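Local structure of cytochrome P450 268A2 Cyp268A2 (Mycobacterium marinum, 6BLD) at residues A[84-89]-A[98-103]. The protein is a member of the cytochrome P450 family, haem-containing proteins in which an iron porphyrin is held inside a largely helical fold. Residues are numbered along the deposited sequence; the frame is centred on the assembly and turned at random.
Sequences NGVLFE and ASQSFL. With HEM (protoporphyrin IX containing Fe), chain B; DXJ ((3E,5E)-6,10-dimethylundeca-3,5,9-trien-2-one), chain C.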
loop_
_atom_site.group_PDB
_atom_site.type_symbol
_atom_site.label_atom_id
_atom_site.label_comp_id
_atom_site.label_asym_id
_atom_site.label_seq_id
_atom_site.Cartn_x
_atom_site.Cartn_y
_atom_site.Cartn_z
ATOM N N ASN A 84 7.764 -12.542 11.686
ATOM C CA ASN A 84 9.166 -12.628 11.302
ATOM C C ASN A 84 9.480 -11.722 10.115
ATOM O O ASN A 84 10.425 -11.974 9.364
ATOM C CB ASN A 84 9.550 -14.073 10.986
ATOM C CG ASN A 84 9.253 -15.020 12.131
ATOM O OD1 ASN A 84 8.417 -15.915 12.010
ATOM N ND2 ASN A 84 9.939 -14.827 13.253
ATOM N N GLY A 85 8.699 -10.669 9.937
ATOM C CA GLY A 85 8.877 -9.758 8.825
ATOM C C GLY A 85 7.868 -10.006 7.720
ATOM O O GLY A 85 7.459 -11.142 7.452
ATOM N N VAL A 86 7.454 -8.921 7.061
ATOM C CA VAL A 86 6.460 -8.987 5.997
ATOM C C VAL A 86 6.940 -8.362 4.697
ATOM O O VAL A 86 6.227 -8.431 3.694
ATOM C CB VAL A 86 5.127 -8.341 6.433
ATOM C CG1 VAL A 86 4.540 -9.085 7.617
ATOM C CG2 VAL A 86 5.329 -6.867 6.761
ATOM N N LEU A 87 8.127 -7.762 4.671
ATOM C CA LEU A 87 8.621 -7.097 3.473
ATOM C C LEU A 87 9.338 -8.086 2.560
ATOM O O LEU A 87 10.015 -9.008 3.025
ATOM C CB LEU A 87 9.555 -5.945 3.845
ATOM C CG LEU A 87 8.870 -4.719 4.458
ATOM C CD1 LEU A 87 9.797 -3.512 4.449
ATOM C CD2 LEU A 87 7.565 -4.401 3.740
ATOM N N PHE A 88 9.174 -7.882 1.250
ATOM C CA PHE A 88 9.805 -8.741 0.251
ATOM C C PHE A 88 11.325 -8.641 0.329
ATOM O O PHE A 88 12.024 -9.649 0.491
ATOM C CB PHE A 88 9.296 -8.348 -1.141
ATOM C CG PHE A 88 9.838 -9.190 -2.267
ATOM C CD1 PHE A 88 10.258 -10.494 -2.054
ATOM C CD2 PHE A 88 9.908 -8.674 -3.553
ATOM C CE1 PHE A 88 10.750 -11.257 -3.096
ATOM C CE2 PHE A 88 10.396 -9.434 -4.599
ATOM C CZ PHE A 88 10.817 -10.727 -4.370
ATOM N N GLU A 89 11.852 -7.427 0.212
ATOM C CA GLU A 89 13.287 -7.206 0.280
ATOM C C GLU A 89 13.769 -7.247 1.726
ATOM O O GLU A 89 13.053 -6.862 2.655
ATOM C CB GLU A 89 13.640 -5.860 -0.355
ATOM C CG GLU A 89 15.126 -5.601 -0.501
ATOM C CD GLU A 89 15.411 -4.276 -1.172
ATOM O OE1 GLU A 89 14.592 -3.847 -2.012
ATOM O OE2 GLU A 89 16.451 -3.660 -0.859
ATOM N N ALA A 98 11.255 0.196 13.667
ATOM C CA ALA A 98 10.777 1.562 13.829
ATOM C C ALA A 98 9.641 1.915 12.876
ATOM O O ALA A 98 9.226 3.077 12.833
ATOM C CB ALA A 98 11.934 2.547 13.647
ATOM N N SER A 99 9.117 0.940 12.124
ATOM C CA SER A 99 8.121 1.239 11.098
ATOM C C SER A 99 7.006 0.208 10.957
ATOM O O SER A 99 5.913 0.581 10.521
ATOM C CB SER A 99 8.806 1.401 9.733
ATOM O OG SER A 99 9.429 0.193 9.335
ATOM N N GLN A 100 7.224 -1.063 11.305
ATOM C CA GLN A 100 6.268 -2.104 10.937
ATOM C C GLN A 100 5.059 -2.137 11.867
ATOM O O GLN A 100 3.927 -2.315 11.402
ATOM C CB GLN A 100 6.961 -3.467 10.914
ATOM C CG GLN A 100 8.082 -3.582 9.886
ATOM C CD GLN A 100 7.616 -3.299 8.469
ATOM O OE1 GLN A 100 7.072 -4.174 7.795
ATOM N NE2 GLN A 100 7.830 -2.070 8.009
ATOM N N SER A 101 5.278 -1.982 13.168
ATOM C CA SER A 101 4.208 -1.995 14.188
ATOM C C SER A 101 3.483 -3.342 14.088
ATOM O O SER A 101 4.130 -4.377 13.869
ATOM C CB SER A 101 3.327 -0.776 14.026
ATOM O OG SER A 101 2.318 -0.740 15.019
ATOM N N PHE A 102 2.157 -3.377 14.235
ATOM C CA PHE A 102 1.447 -4.651 14.238
ATOM C C PHE A 102 1.263 -5.241 12.846
ATOM O O PHE A 102 0.704 -6.337 12.729
ATOM C CB PHE A 102 0.084 -4.511 14.933
ATOM C CG PHE A 102 -0.841 -3.511 14.292
ATOM C CD1 PHE A 102 -1.589 -3.848 13.174
ATOM C CD2 PHE A 102 -0.986 -2.243 14.828
ATOM C CE1 PHE A 102 -2.443 -2.935 12.591
ATOM C CE2 PHE A 102 -1.843 -1.325 14.250
ATOM C CZ PHE A 102 -2.572 -1.670 13.129
ATOM N N LEU A 103 1.708 -4.552 11.792
ATOM C CA LEU A 103 1.691 -5.164 10.466
ATOM C C LEU A 103 2.568 -6.410 10.435
ATOM O O LEU A 103 2.187 -7.435 9.856
ATOM C CB LEU A 103 2.146 -4.156 9.412
ATOM C CG LEU A 103 2.310 -4.697 7.989
ATOM C CD1 LEU A 103 0.952 -4.910 7.337
ATOM C CD2 LEU A 103 3.167 -3.759 7.152
HETATM C CHA HEM B . -2.789 -3.280 5.697
HETATM C CHB HEM B . -3.771 1.311 6.931
HETATM C CHC HEM B . -5.144 2.245 2.367
HETATM C CHD HEM B . -3.327 -2.066 1.036
HETATM C C1A HEM B . -2.942 -2.126 6.436
HETATM C C2A HEM B . -2.668 -1.967 7.851
HETATM C C3A HEM B . -2.940 -0.706 8.190
HETATM C C4A HEM B . -3.394 -0.010 7.003
HETATM C CMA HEM B . -2.796 -0.093 9.601
HETATM C CAA HEM B . -2.162 -3.074 8.801
HETATM C CBA HEM B . -3.357 -3.907 9.256
HETATM C CGA HEM B . -2.885 -5.109 10.032
HETATM O O1A HEM B . -3.710 -5.707 10.771
HETATM O O2A HEM B . -1.683 -5.464 9.921
HETATM C C1B HEM B . -4.289 1.948 5.825
HETATM C C2B HEM B . -4.882 3.266 5.810
HETATM C C3B HEM B . -5.271 3.542 4.567
HETATM C C4B HEM B . -4.932 2.400 3.725
HETATM C CMB HEM B . -5.049 4.202 7.027
HETATM C CAB HEM B . -5.949 4.879 4.187
HETATM C CBB HEM B . -6.446 5.123 2.975
HETATM C C1C HEM B . -4.777 1.152 1.603
HETATM C C2C HEM B . -5.013 0.977 0.182
HETATM C C3C HEM B . -4.498 -0.215 -0.178
HETATM C C4C HEM B . -3.939 -0.832 1.003
HETATM C CMC HEM B . -5.718 2.031 -0.705
HETATM C CAC HEM B . -4.471 -0.921 -1.554
HETATM C CBC HEM B . -5.175 -0.511 -2.613
HETATM C C1D HEM B . -3.036 -2.788 2.173
HETATM C C2D HEM B . -2.529 -4.142 2.223
HETATM C C3D HEM B . -2.376 -4.482 3.508
HETATM C C4D HEM B . -2.787 -3.351 4.321
HETATM C CMD HEM B . -2.219 -5.024 0.993
HETATM C CAD HEM B . -1.864 -5.840 4.039
HETATM C CBD HEM B . -2.996 -6.861 3.975
HETATM C CGD HEM B . -2.524 -8.217 4.433
HETATM O O1D HEM B . -3.334 -9.179 4.384
HETATM O O2D HEM B . -1.342 -8.341 4.842
HETATM N NA HEM B . -3.383 -0.908 5.951
HETATM N NB HEM B . -4.336 1.449 4.536
HETATM N NC HEM B . -4.122 0.027 2.068
HETATM N ND HEM B . -3.182 -2.338 3.469
HETATM FE FE HEM B . -3.976 -0.532 4.026
HETATM C C10 DXJ C . 8.093 0.837 5.865
HETATM C C13 DXJ C . 11.786 1.338 4.983
HETATM C C01 DXJ C . 0.187 -1.519 3.561
HETATM C C02 DXJ C . 1.485 -0.726 3.676
HETATM C C03 DXJ C . 2.148 -0.721 4.815
HETATM C C04 DXJ C . 2.010 0.055 2.471
HETATM C C05 DXJ C . 3.451 0.063 4.957
HETATM C C06 DXJ C . 4.558 -0.767 5.602
HETATM C C07 DXJ C . 5.748 0.076 6.059
HETATM C C08 DXJ C . 6.896 0.001 5.415
HETATM C C09 DXJ C . 5.606 0.996 7.268
HETATM C C11 DXJ C . 9.288 0.572 5.376
HETATM C C12 DXJ C . 10.503 1.389 5.810
HETATM O O14 DXJ C . 10.451 2.061 6.785
HETATM O O HOH W 1 8.356 -6.427 8.093
#
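Val86 meets both Gln100 and Leu103, and its two methyl groups divide the work. Val86 CG2 lies 3.4 Å from Gln100 OE1 and 3.8 Å from Leu103 CD2. Val86 CG1 rests 3.6 Å from Leu103 O. This is the close part. Leu103 CG stands anti to its backbone N (chi1 174°), and the branch beyond it splits: CD2 reaches both Val86 and the ligand DXJ, while CD1 turns to a haem propionate. Leu87 is looser, its CG no nearer than 3.8 Å to Gln100 OE1. No direct hydrogen bond joins the segments; instead a water bridges the gap, accepting from Val86 N and donating to Gln100 OE1 at 2.6 Å. On the other arm of the amide, Gln100 NE2 gives Ser99 OG a nearly straight in-plane bond (165°) and lies 3.4 Å from DXJ C08. Water and serine together should fix the amide's rotation beside the ligand. Both segments belong to the B–C region of the P450 fold, between helices 67-75 and 109-117, with helix 93-97 in the B' place; Ser99, Gln100 and Leu103 line the DXJ pocket, and Phe102 and Leu103 reach the haem. Backbone hydrogen bonds join Val86 to Arg312 of strand 310-315, and Leu103 packs on Leu256 of helix 247-278.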